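Local coordinates for Oxidored_FMN domain-containing protein (PDB 6L6J) that oxidises the amine 6-hydroxypseudooxynicotine, probably passing electrons through its bound FMN and [4Fe-4S] cluster, at residues L175-D180 and V201-E206; V223-E228 and R244-L249; S390-G395 and S462-D467. All blocks are in the same frame, centred on the assembly; numbering follows the deposited sequence.

Contact 1 (L175-D180 and V201-E206); sequences LSLLQD and VRLLRE
L178 reaches out from the short helix 177-182, and its forked end presses on two consecutive leucines of helix 201-206. Its CG stands beside the backbone N and anti to the carbonyl carbon (chi1 -55°), and from there the two methyls spread, CD2 to L203 and CD1 to L204. One prong, L178 CD2, comes up against the branch point of L203, 3.7 Å from L203 CG; the other, L178 CD1, meets L204 CD1 methyl to methyl at 3.8 Å. With one methyl on each, the fork of L178 fills the hollow between L203 and L204, crossing both side chains at about a right angle. L177 adds a looser touch, its CD2 lying 4.4 Å from L203 CD2. F148 of helix 142-162 also packs on L177, L178 and L203, while V169 of barrel strand 166-171 lies against L178 and L204. This is the layer around the parallel eight-stranded TIM barrel: helix 197-215 is packed outside the strands, and the short helix 177-182 sits in the connection leading to it from strand 166-171. A water links the two backbones, donating to L178 O and accepting from L204 N at 3.0 Å. It serves an amide that the kink in the helix leaves without its bond to the preceding turn. The short helix is held at its start by S176, the N-cap, whose OG accepts from L178 N at 2.9 Å and, weakly, from Q179 N. The same OG is also hydrogen-bonded to Y170 O, tying the cap that precedes L178 back to the barrel strand.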
loop_
_atom_site.group_PDB
_atom_site.type_symbol
_atom_site.label_atom_id
_atom_site.label_comp_id
_atom_site.label_asym_id
_atom_site.label_seq_id
_atom_site.Cartn_x
_atom_site.Cartn_y
_atom_site.Cartn_z
ATOM N N LEU A 175 16.317 -5.114 4.956
ATOM C CA LEU A 175 15.810 -6.509 5.070
ATOM C C LEU A 175 16.784 -7.490 4.402
ATOM O O LEU A 175 16.310 -8.484 3.848
ATOM C CB LEU A 175 14.421 -6.598 4.428
ATOM C CG LEU A 175 13.386 -5.593 4.937
ATOM C CD1 LEU A 175 12.097 -5.703 4.139
ATOM C CD2 LEU A 175 13.107 -5.784 6.430
ATOM N N SER A 176 18.096 -7.251 4.494
ATOM C CA SER A 176 19.134 -8.083 3.830
ATOM C C SER A 176 20.388 -8.190 4.699
ATOM O O SER A 176 20.885 -7.149 5.175
ATOM C CB SER A 176 19.491 -7.529 2.471
ATOM O OG SER A 176 20.751 -8.041 2.049
ATOM N N LEU A 177 20.905 -9.407 4.832
ATOM C CA LEU A 177 22.214 -9.708 5.475
ATOM C C LEU A 177 23.333 -8.931 4.765
ATOM O O LEU A 177 24.314 -8.571 5.432
ATOM C CB LEU A 177 22.480 -11.216 5.400
ATOM C CG LEU A 177 23.702 -11.709 6.179
ATOM C CD1 LEU A 177 23.423 -11.680 7.663
ATOM C CD2 LEU A 177 24.105 -13.113 5.746
ATOM N N LEU A 178 23.189 -8.660 3.465
ATOM C CA LEU A 178 24.225 -7.971 2.654
ATOM C C LEU A 178 24.278 -6.505 3.085
ATOM O O LEU A 178 25.387 -6.000 3.269
ATOM C CB LEU A 178 23.915 -8.126 1.160
ATOM C CG LEU A 178 23.746 -9.559 0.640
ATOM C CD1 LEU A 178 23.442 -9.549 -0.847
ATOM C CD2 LEU A 178 24.979 -10.423 0.896
ATOM N N GLN A 179 23.121 -5.858 3.257
ATOM C CA GLN A 179 23.020 -4.442 3.725
ATOM C C GLN A 179 23.567 -4.373 5.156
ATOM O O GLN A 179 24.323 -3.445 5.439
ATOM C CB GLN A 179 21.587 -3.907 3.644
ATOM C CG GLN A 179 21.517 -2.403 3.839
ATOM C CD GLN A 179 20.154 -1.776 3.649
ATOM O OE1 GLN A 179 19.269 -2.305 2.965
ATOM N NE2 GLN A 179 19.987 -0.602 4.259
ATOM N N ASP A 180 23.215 -5.344 6.007
ATOM C CA ASP A 180 23.753 -5.465 7.389
ATOM C C ASP A 180 25.285 -5.514 7.331
ATOM O O ASP A 180 25.935 -4.811 8.113
ATOM C CB ASP A 180 23.171 -6.670 8.127
ATOM C CG ASP A 180 21.677 -6.570 8.438
ATOM O OD1 ASP A 180 21.127 -5.420 8.380
ATOM O OD2 ASP A 180 21.054 -7.647 8.716
ATOM N N VAL A 201 31.805 -4.427 1.650
ATOM C CA VAL A 201 31.126 -4.712 0.352
ATOM C C VAL A 201 31.449 -6.143 -0.119
ATOM O O VAL A 201 30.745 -6.619 -1.009
ATOM C CB VAL A 201 31.499 -3.662 -0.710
ATOM C CG1 VAL A 201 32.781 -4.026 -1.453
ATOM C CG2 VAL A 201 30.347 -3.439 -1.685
ATOM N N ARG A 202 32.460 -6.791 0.458
ATOM C CA ARG A 202 32.988 -8.119 0.032
ATOM C C ARG A 202 31.847 -9.142 -0.103
ATOM O O ARG A 202 31.851 -9.937 -1.085
ATOM C CB ARG A 202 34.035 -8.623 1.036
ATOM C CG ARG A 202 34.646 -9.975 0.677
ATOM C CD ARG A 202 35.800 -10.413 1.575
ATOM N NE ARG A 202 36.691 -9.308 1.898
ATOM C CZ ARG A 202 37.520 -8.721 1.035
ATOM N NH1 ARG A 202 37.605 -9.147 -0.214
ATOM N NH2 ARG A 202 38.259 -7.694 1.419
ATOM N N LEU A 203 30.913 -9.180 0.847
ATOM C CA LEU A 203 29.894 -10.248 0.836
ATOM C C LEU A 203 28.961 -10.025 -0.358
ATOM O O LEU A 203 28.639 -11.025 -1.043
ATOM C CB LEU A 203 29.127 -10.278 2.153
ATOM C CG LEU A 203 28.184 -11.464 2.320
ATOM C CD1 LEU A 203 28.807 -12.751 1.790
ATOM C CD2 LEU A 203 27.789 -11.641 3.773
ATOM N N LEU A 204 28.564 -8.770 -0.601
ATOM C CA LEU A 204 27.694 -8.380 -1.742
ATOM C C LEU A 204 28.390 -8.719 -3.067
ATOM O O LEU A 204 27.711 -9.275 -3.941
ATOM C CB LEU A 204 27.350 -6.887 -1.684
ATOM C CG LEU A 204 26.587 -6.373 -2.910
ATOM C CD1 LEU A 204 25.283 -7.136 -3.106
ATOM C CD2 LEU A 204 26.318 -4.894 -2.816
ATOM N N ARG A 205 29.667 -8.364 -3.224
ATOM C CA ARG A 205 30.470 -8.655 -4.449
ATOM C C ARG A 205 30.583 -10.178 -4.619
ATOM O O ARG A 205 30.181 -10.679 -5.668
ATOM C CB ARG A 205 31.832 -7.940 -4.378
ATOM C CG ARG A 205 32.970 -8.581 -5.166
ATOM C CD ARG A 205 34.331 -8.004 -4.801
ATOM N NE ARG A 205 34.566 -6.734 -5.482
ATOM C CZ ARG A 205 34.967 -5.590 -4.912
ATOM N NH1 ARG A 205 35.212 -5.515 -3.609
ATOM N NH2 ARG A 205 35.133 -4.515 -5.662
ATOM N N GLU A 206 31.105 -10.886 -3.620
ATOM C CA GLU A 206 31.342 -12.362 -3.664
ATOM C C GLU A 206 30.043 -13.127 -3.979
ATOM O O GLU A 206 30.101 -14.127 -4.678
ATOM C CB GLU A 206 31.904 -12.854 -2.328
ATOM C CG GLU A 206 33.349 -12.472 -2.088
ATOM C CD GLU A 206 33.896 -13.034 -0.792
ATOM O OE1 GLU A 206 33.095 -13.287 0.126
ATOM O OE2 GLU A 206 35.120 -13.234 -0.713
HETATM O O HOH W 1 28.010 -6.761 1.576
#

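Contact 2 (V223-E228 and R244-L249); sequences VRFAVE and RVVEAL. With FMN (flavin mononucleotide), chain B.
F225 packs against V245 and V246 where a beta-alpha-beta unit of the TIM barrel, strand 220-229, helix 241-249 and strand 255-261, folds its helix onto its first strand. From CB the F225 side chain runs with CG anti to the backbone N (chi1 178°), carrying the ring out to the helix. On the way CD2 passes V246 CG2 at 4.3 Å, an oblique approach. Beyond it, CE2 lies 3.9 Å from V245 CB, CE1 4.0 Å from V245 CG1, and the tip, CZ, is 3.6 Å from V245 CB. V245 CG1 sits over one ring face in a CH-pi contact, 18° off the ring normal; V227 N lies over the rim of the opposite face. The preceding residue, R224, points into the barrel, to the FMN. Its chain bends at chi2 and chi3, and its NH1 forms a salt bridge with D257. Replacing R224 by a leucine would probably leave the D257 carboxylate without this mate and FMN O3' without its charged donor. That donor is R224 NH2, which reaches FMN O3' at 2.7 Å with an N-H...O angle of 141°, and only weakly FMN N1 at 3.4 Å.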
loop_
_atom_site.group_PDB
_atom_site.type_symbol
_atom_site.label_atom_id
_atom_site.label_comp_id
_atom_site.label_asym_id
_atom_site.label_seq_id
_atom_site.Cartn_x
_atom_site.Cartn_y
_atom_site.Cartn_z
ATOM N N VAL A 223 20.538 -6.686 -9.354
ATOM C CA VAL A 223 20.780 -6.258 -7.948
ATOM C C VAL A 223 19.674 -5.278 -7.590
ATOM O O VAL A 223 19.545 -4.255 -8.302
ATOM C CB VAL A 223 22.173 -5.638 -7.738
ATOM C CG1 VAL A 223 22.435 -5.351 -6.271
ATOM C CG2 VAL A 223 23.264 -6.548 -8.274
ATOM N N ARG A 224 18.897 -5.585 -6.550
ATOM C CA ARG A 224 18.076 -4.545 -5.893
ATOM C C ARG A 224 18.979 -3.905 -4.838
ATOM O O ARG A 224 19.578 -4.658 -4.039
ATOM C CB ARG A 224 16.773 -5.119 -5.345
ATOM C CG ARG A 224 15.851 -4.042 -4.801
ATOM C CD ARG A 224 14.858 -3.431 -5.769
ATOM N NE ARG A 224 13.525 -3.465 -5.192
ATOM C CZ ARG A 224 12.558 -2.583 -5.387
ATOM N NH1 ARG A 224 12.731 -1.529 -6.156
ATOM N NH2 ARG A 224 11.403 -2.751 -4.772
ATOM N N PHE A 225 19.160 -2.584 -4.896
ATOM C CA PHE A 225 20.101 -1.874 -3.989
ATOM C C PHE A 225 19.470 -0.568 -3.505
ATOM O O PHE A 225 19.069 0.254 -4.340
ATOM C CB PHE A 225 21.466 -1.671 -4.653
ATOM C CG PHE A 225 22.462 -0.919 -3.806
ATOM C CD1 PHE A 225 22.840 -1.405 -2.564
ATOM C CD2 PHE A 225 23.027 0.267 -4.245
ATOM C CE1 PHE A 225 23.736 -0.714 -1.764
ATOM C CE2 PHE A 225 23.933 0.952 -3.448
ATOM C CZ PHE A 225 24.279 0.465 -2.203
ATOM N N ALA A 226 19.357 -0.448 -2.179
ATOM C CA ALA A 226 19.097 0.813 -1.457
ATOM C C ALA A 226 20.357 1.686 -1.543
ATOM O O ALA A 226 21.407 1.287 -0.956
ATOM C CB ALA A 226 18.696 0.526 -0.030
ATOM N N VAL A 227 20.259 2.801 -2.278
ATOM C CA VAL A 227 21.398 3.733 -2.519
ATOM C C VAL A 227 21.531 4.626 -1.289
ATOM O O VAL A 227 22.677 4.811 -0.833
ATOM C CB VAL A 227 21.257 4.551 -3.820
ATOM C CG1 VAL A 227 21.430 3.671 -5.042
ATOM C CG2 VAL A 227 19.956 5.335 -3.909
ATOM N N GLU A 228 20.400 5.092 -0.744
ATOM C CA GLU A 228 20.357 5.879 0.519
ATOM C C GLU A 228 19.478 5.162 1.553
ATOM O O GLU A 228 18.434 4.626 1.149
ATOM C CB GLU A 228 19.856 7.296 0.243
ATOM C CG GLU A 228 19.802 8.166 1.489
ATOM C CD GLU A 228 20.341 9.579 1.333
ATOM O OE1 GLU A 228 20.966 9.856 0.278
ATOM O OE2 GLU A 228 20.138 10.400 2.274
ATOM N N ARG A 244 29.529 4.497 -3.789
ATOM C CA ARG A 244 30.726 3.614 -3.813
ATOM C C ARG A 244 30.328 2.214 -4.266
ATOM O O ARG A 244 31.046 1.670 -5.103
ATOM C CB ARG A 244 31.432 3.553 -2.459
ATOM C CG ARG A 244 32.561 4.562 -2.296
ATOM C CD ARG A 244 33.422 4.293 -1.071
ATOM N NE ARG A 244 33.106 5.221 0.004
ATOM C CZ ARG A 244 33.719 6.384 0.200
ATOM N NH1 ARG A 244 33.339 7.163 1.201
ATOM N NH2 ARG A 244 34.705 6.769 -0.603
ATOM N N VAL A 245 29.243 1.642 -3.731
ATOM C CA VAL A 245 28.845 0.238 -4.066
ATOM C C VAL A 245 28.653 0.173 -5.583
ATOM O O VAL A 245 29.246 -0.724 -6.233
ATOM C CB VAL A 245 27.601 -0.261 -3.304
ATOM C CG1 VAL A 245 27.014 -1.519 -3.928
ATOM C CG2 VAL A 245 27.891 -0.500 -1.820
ATOM N N VAL A 246 27.872 1.099 -6.137
ATOM C CA VAL A 246 27.649 1.138 -7.609
ATOM C C VAL A 246 29.036 1.209 -8.270
ATOM O O VAL A 246 29.444 0.216 -8.887
ATOM C CB VAL A 246 26.710 2.277 -8.041
ATOM C CG1 VAL A 246 26.567 2.327 -9.543
ATOM C CG2 VAL A 246 25.338 2.145 -7.411
ATOM N N GLU A 247 29.778 2.296 -8.083
ATOM C CA GLU A 247 31.123 2.451 -8.698
ATOM C C GLU A 247 31.847 1.103 -8.708
ATOM O O GLU A 247 32.214 0.659 -9.786
ATOM C CB GLU A 247 31.928 3.534 -7.989
ATOM C CG GLU A 247 31.787 4.876 -8.684
ATOM C CD GLU A 247 32.291 6.052 -7.885
ATOM O OE1 GLU A 247 33.026 5.812 -6.899
ATOM O OE2 GLU A 247 31.919 7.183 -8.234
ATOM N N ALA A 248 31.991 0.460 -7.553
ATOM C CA ALA A 248 32.751 -0.801 -7.364
ATOM C C ALA A 248 32.193 -1.951 -8.222
ATOM O O ALA A 248 32.988 -2.794 -8.668
ATOM C CB ALA A 248 32.747 -1.174 -5.902
ATOM N N LEU A 249 30.880 -2.007 -8.438
ATOM C CA LEU A 249 30.209 -3.157 -9.111
ATOM C C LEU A 249 29.448 -2.712 -10.372
ATOM O O LEU A 249 28.609 -3.495 -10.844
ATOM C CB LEU A 249 29.240 -3.795 -8.109
ATOM C CG LEU A 249 29.836 -4.184 -6.763
ATOM C CD1 LEU A 249 28.732 -4.541 -5.790
ATOM C CD2 LEU A 249 30.814 -5.343 -6.918
HETATM N N1 FMN B . 10.158 -4.394 -2.033
HETATM C C2 FMN B . 10.995 -5.477 -1.954
HETATM O O2 FMN B . 12.167 -5.320 -2.309
HETATM N N3 FMN B . 10.628 -6.702 -1.555
HETATM C C4 FMN B . 9.361 -6.952 -1.185
HETATM O O4 FMN B . 9.026 -8.076 -0.814
HETATM C C4A FMN B . 8.378 -5.833 -1.207
HETATM N N5 FMN B . 7.087 -6.017 -0.841
HETATM C C5A FMN B . 6.217 -4.987 -0.953
HETATM C C6 FMN B . 4.873 -5.190 -0.651
HETATM C C7 FMN B . 3.988 -4.139 -0.788
HETATM C C7M FMN B . 2.576 -4.354 -0.401
HETATM C C8 FMN B . 4.437 -2.830 -1.278
HETATM C C8M FMN B . 3.500 -1.665 -1.398
HETATM C C9 FMN B . 5.755 -2.613 -1.583
HETATM C C9A FMN B . 6.676 -3.643 -1.456
HETATM N N10 FMN B . 8.020 -3.456 -1.808
HETATM C C10 FMN B . 8.871 -4.527 -1.691
HETATM C "C1'" FMN B . 8.548 -2.150 -2.317
HETATM C "C2'" FMN B . 8.239 -1.987 -3.793
HETATM O "O2'" FMN B . 8.999 -2.962 -4.484
HETATM C "C3'" FMN B . 8.601 -0.630 -4.320
HETATM O "O3'" FMN B . 10.017 -0.467 -4.236
HETATM C "C4'" FMN B . 7.916 0.529 -3.597
HETATM O "O4'" FMN B . 6.519 0.222 -3.375
HETATM C "C5'" FMN B . 8.080 1.833 -4.365
HETATM O "O5'" FMN B . 7.458 1.684 -5.630
HETATM P P FMN B . 5.931 2.171 -5.859
HETATM O O1P FMN B . 5.936 3.668 -5.644
HETATM O O2P FMN B . 5.673 1.743 -7.270
HETATM O O3P FMN B . 5.109 1.414 -4.833
#

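Contact 3 (S390-G395 and S462-D467); sequences SILVIG and SPLGAD. With ADP (adenosine-5'-diphosphate), chain D.
L464 and I394 meet through branches set by their first torsions: CG of L464 stands anti to its own carbonyl carbon (chi1 -60°), and CG2 of I394 lies anti to the backbone N. L464 CD1 is thereby laid against I394 CG2 at 3.9 Å, the two side chains running aslant to each other. The same methyl brushes L392 CD2 more loosely, at 4.4 Å. L392 and I394, two residues apart on strand 390-394, thus present one side of the strand to the loop before helix 466-472. A417 on the adjacent strand also touches L464, and V469 of that helix packs on I394. While the L464 side chain is used for packing, its backbone reads the adenine of ADP with two bonds: L464 N donates to ADP N1 at 3.3 Å, and ADP N6 donates to L464 O at 3.0 Å, each with an angle of 159°. I394 CG2 serves both partners, lying 3.7 Å from ADP N1. Just after the strand, G395 CA lies beside ADP O4'. D418 and A399 supply further hydrogen bonds to the nucleotide. A first strand running into a glycine-rich turn that fits a GxGxxG pattern, with ADP lying across the strand ends, is characteristic of the Rossmann-type dinucleotide-binding fold.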
loop_
_atom_site.group_PDB
_atom_site.type_symbol
_atom_site.label_atom_id
_atom_site.label_comp_id
_atom_site.label_asym_id
_atom_site.label_seq_id
_atom_site.Cartn_x
_atom_site.Cartn_y
_atom_site.Cartn_z
ATOM N N SER A 390 -32.996 -3.124 -13.810
ATOM C CA SER A 390 -32.621 -1.773 -13.329
ATOM C C SER A 390 -32.264 -1.831 -11.831
ATOM O O SER A 390 -32.970 -2.538 -11.065
ATOM C CB SER A 390 -33.698 -0.748 -13.648
ATOM O OG SER A 390 -34.598 -0.583 -12.565
ATOM N N ILE A 391 -31.213 -1.088 -11.447
ATOM C CA ILE A 391 -30.711 -0.952 -10.046
ATOM C C ILE A 391 -30.654 0.538 -9.650
ATOM O O ILE A 391 -30.036 1.340 -10.376
ATOM C CB ILE A 391 -29.335 -1.646 -9.886
ATOM C CG1 ILE A 391 -29.397 -3.145 -10.212
ATOM C CG2 ILE A 391 -28.773 -1.398 -8.492
ATOM C CD1 ILE A 391 -28.979 -3.499 -11.612
ATOM N N LEU A 392 -31.257 0.897 -8.512
ATOM C CA LEU A 392 -31.117 2.238 -7.886
ATOM C C LEU A 392 -30.065 2.150 -6.774
ATOM O O LEU A 392 -30.257 1.363 -5.826
ATOM C CB LEU A 392 -32.467 2.705 -7.330
ATOM C CG LEU A 392 -32.489 4.104 -6.700
ATOM C CD1 LEU A 392 -31.864 5.148 -7.613
ATOM C CD2 LEU A 392 -33.912 4.525 -6.345
ATOM N N VAL A 393 -28.989 2.927 -6.905
ATOM C CA VAL A 393 -27.925 3.059 -5.871
ATOM C C VAL A 393 -28.146 4.385 -5.141
ATOM O O VAL A 393 -28.125 5.451 -5.788
ATOM C CB VAL A 393 -26.521 2.951 -6.494
ATOM C CG1 VAL A 393 -25.427 3.241 -5.484
ATOM C CG2 VAL A 393 -26.300 1.593 -7.143
ATOM N N ILE A 394 -28.313 4.318 -3.829
ATOM C CA ILE A 394 -28.585 5.503 -2.974
ATOM C C ILE A 394 -27.321 5.815 -2.166
ATOM O O ILE A 394 -27.060 5.113 -1.168
ATOM C CB ILE A 394 -29.830 5.247 -2.105
ATOM C CG1 ILE A 394 -30.875 4.445 -2.885
ATOM C CG2 ILE A 394 -30.377 6.559 -1.576
ATOM C CD1 ILE A 394 -32.238 4.396 -2.242
ATOM N N GLY A 395 -26.553 6.809 -2.606
ATOM C CA GLY A 395 -25.275 7.202 -1.979
ATOM C C GLY A 395 -24.165 7.417 -3.004
ATOM O O GLY A 395 -23.884 6.494 -3.801
ATOM N N SER A 462 -30.418 15.039 -5.034
ATOM C CA SER A 462 -31.558 14.111 -4.885
ATOM C C SER A 462 -31.488 13.379 -3.549
ATOM O O SER A 462 -31.092 12.219 -3.486
ATOM C CB SER A 462 -31.586 13.194 -6.074
ATOM O OG SER A 462 -31.357 13.940 -7.269
ATOM N N PRO A 463 -31.882 14.039 -2.435
ATOM C CA PRO A 463 -32.152 13.340 -1.182
ATOM C C PRO A 463 -33.440 12.529 -1.378
ATOM O O PRO A 463 -34.393 13.091 -1.876
ATOM C CB PRO A 463 -32.289 14.460 -0.131
ATOM C CG PRO A 463 -32.689 15.679 -0.927
ATOM C CD PRO A 463 -32.089 15.491 -2.310
ATOM N N LEU A 464 -33.410 11.240 -1.044
ATOM C CA LEU A 464 -34.525 10.286 -1.287
ATOM C C LEU A 464 -35.127 9.835 0.052
ATOM O O LEU A 464 -34.369 9.325 0.908
ATOM C CB LEU A 464 -34.009 9.086 -2.090
ATOM C CG LEU A 464 -33.411 9.401 -3.462
ATOM C CD1 LEU A 464 -32.885 8.135 -4.132
ATOM C CD2 LEU A 464 -34.421 10.090 -4.368
ATOM N N GLY A 465 -36.435 10.053 0.228
ATOM C CA GLY A 465 -37.266 9.376 1.246
ATOM C C GLY A 465 -37.634 7.987 0.752
ATOM O O GLY A 465 -37.352 7.706 -0.444
ATOM N N ALA A 466 -38.229 7.160 1.622
ATOM C CA ALA A 466 -38.627 5.757 1.342
ATOM C C ALA A 466 -39.675 5.717 0.229
ATOM O O ALA A 466 -39.629 4.777 -0.588
ATOM C CB ALA A 466 -39.150 5.105 2.591
ATOM N N ASP A 467 -40.575 6.709 0.212
ATOM C CA ASP A 467 -41.643 6.886 -0.812
ATOM C C ASP A 467 -41.006 6.965 -2.197
ATOM O O ASP A 467 -41.443 6.220 -3.089
ATOM C CB ASP A 467 -42.457 8.165 -0.578
ATOM C CG ASP A 467 -43.478 8.058 0.541
ATOM O OD1 ASP A 467 -44.310 7.123 0.486
ATOM O OD2 ASP A 467 -43.416 8.897 1.470
HETATM P PB ADP D . -19.447 5.072 1.958
HETATM O O1B ADP D . -19.615 5.229 0.464
HETATM O O2B ADP D . -17.988 4.973 2.400
HETATM O O3B ADP D . -20.309 3.970 2.520
HETATM P PA ADP D . -20.126 7.910 2.236
HETATM O O1A ADP D . -18.914 8.202 1.417
HETATM O O2A ADP D . -20.342 8.668 3.491
HETATM O O3A ADP D . -20.061 6.378 2.655
HETATM O "O5'" ADP D . -21.435 7.955 1.294
HETATM C "C5'" ADP D . -22.728 8.380 1.784
HETATM C "C4'" ADP D . -23.339 9.357 0.810
HETATM O "O4'" ADP D . -24.762 9.078 0.706
HETATM C "C3'" ADP D . -23.246 10.840 1.214
HETATM O "O3'" ADP D . -23.115 11.718 0.103
HETATM C "C2'" ADP D . -24.594 11.041 1.916
HETATM O "O2'" ADP D . -24.992 12.384 2.103
HETATM C "C1'" ADP D . -25.469 10.276 0.928
HETATM N N9 ADP D . -26.826 10.002 1.403
HETATM C C8 ADP D . -27.232 9.680 2.678
HETATM N N7 ADP D . -28.527 9.520 2.782
HETATM C C5 ADP D . -29.012 9.775 1.500
HETATM C C6 ADP D . -30.312 9.772 0.944
HETATM N N6 ADP D . -31.410 9.479 1.627
HETATM N N1 ADP D . -30.440 10.064 -0.375
HETATM C C2 ADP D . -29.333 10.341 -1.073
HETATM N N3 ADP D . -28.069 10.366 -0.661
HETATM C C4 ADP D . -27.970 10.072 0.644
#

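In the fold
Contacts 1, 2 and 3 follow one another along the chain without nesting. The first two are neighbours in the TIM barrel that holds FMN, with centres 11 Å apart; helix 197-215 of contact 1 leads straight into strand 220-229 of contact 2, and helix 241-249 packs beside helix 197-215. There L204 CD2 meets V245 CG1 at 3.6 Å, making one continuous apolar layer outside the barrel. Contact 3 lies in the five-stranded parallel sheet of the ADP-binding domain, on the opposite side of the chain's centre, its own centre 61 Å from contact 1 and 58 Å from contact 2. The flavin and nucleotide sites are thus built on separate folds within one chain.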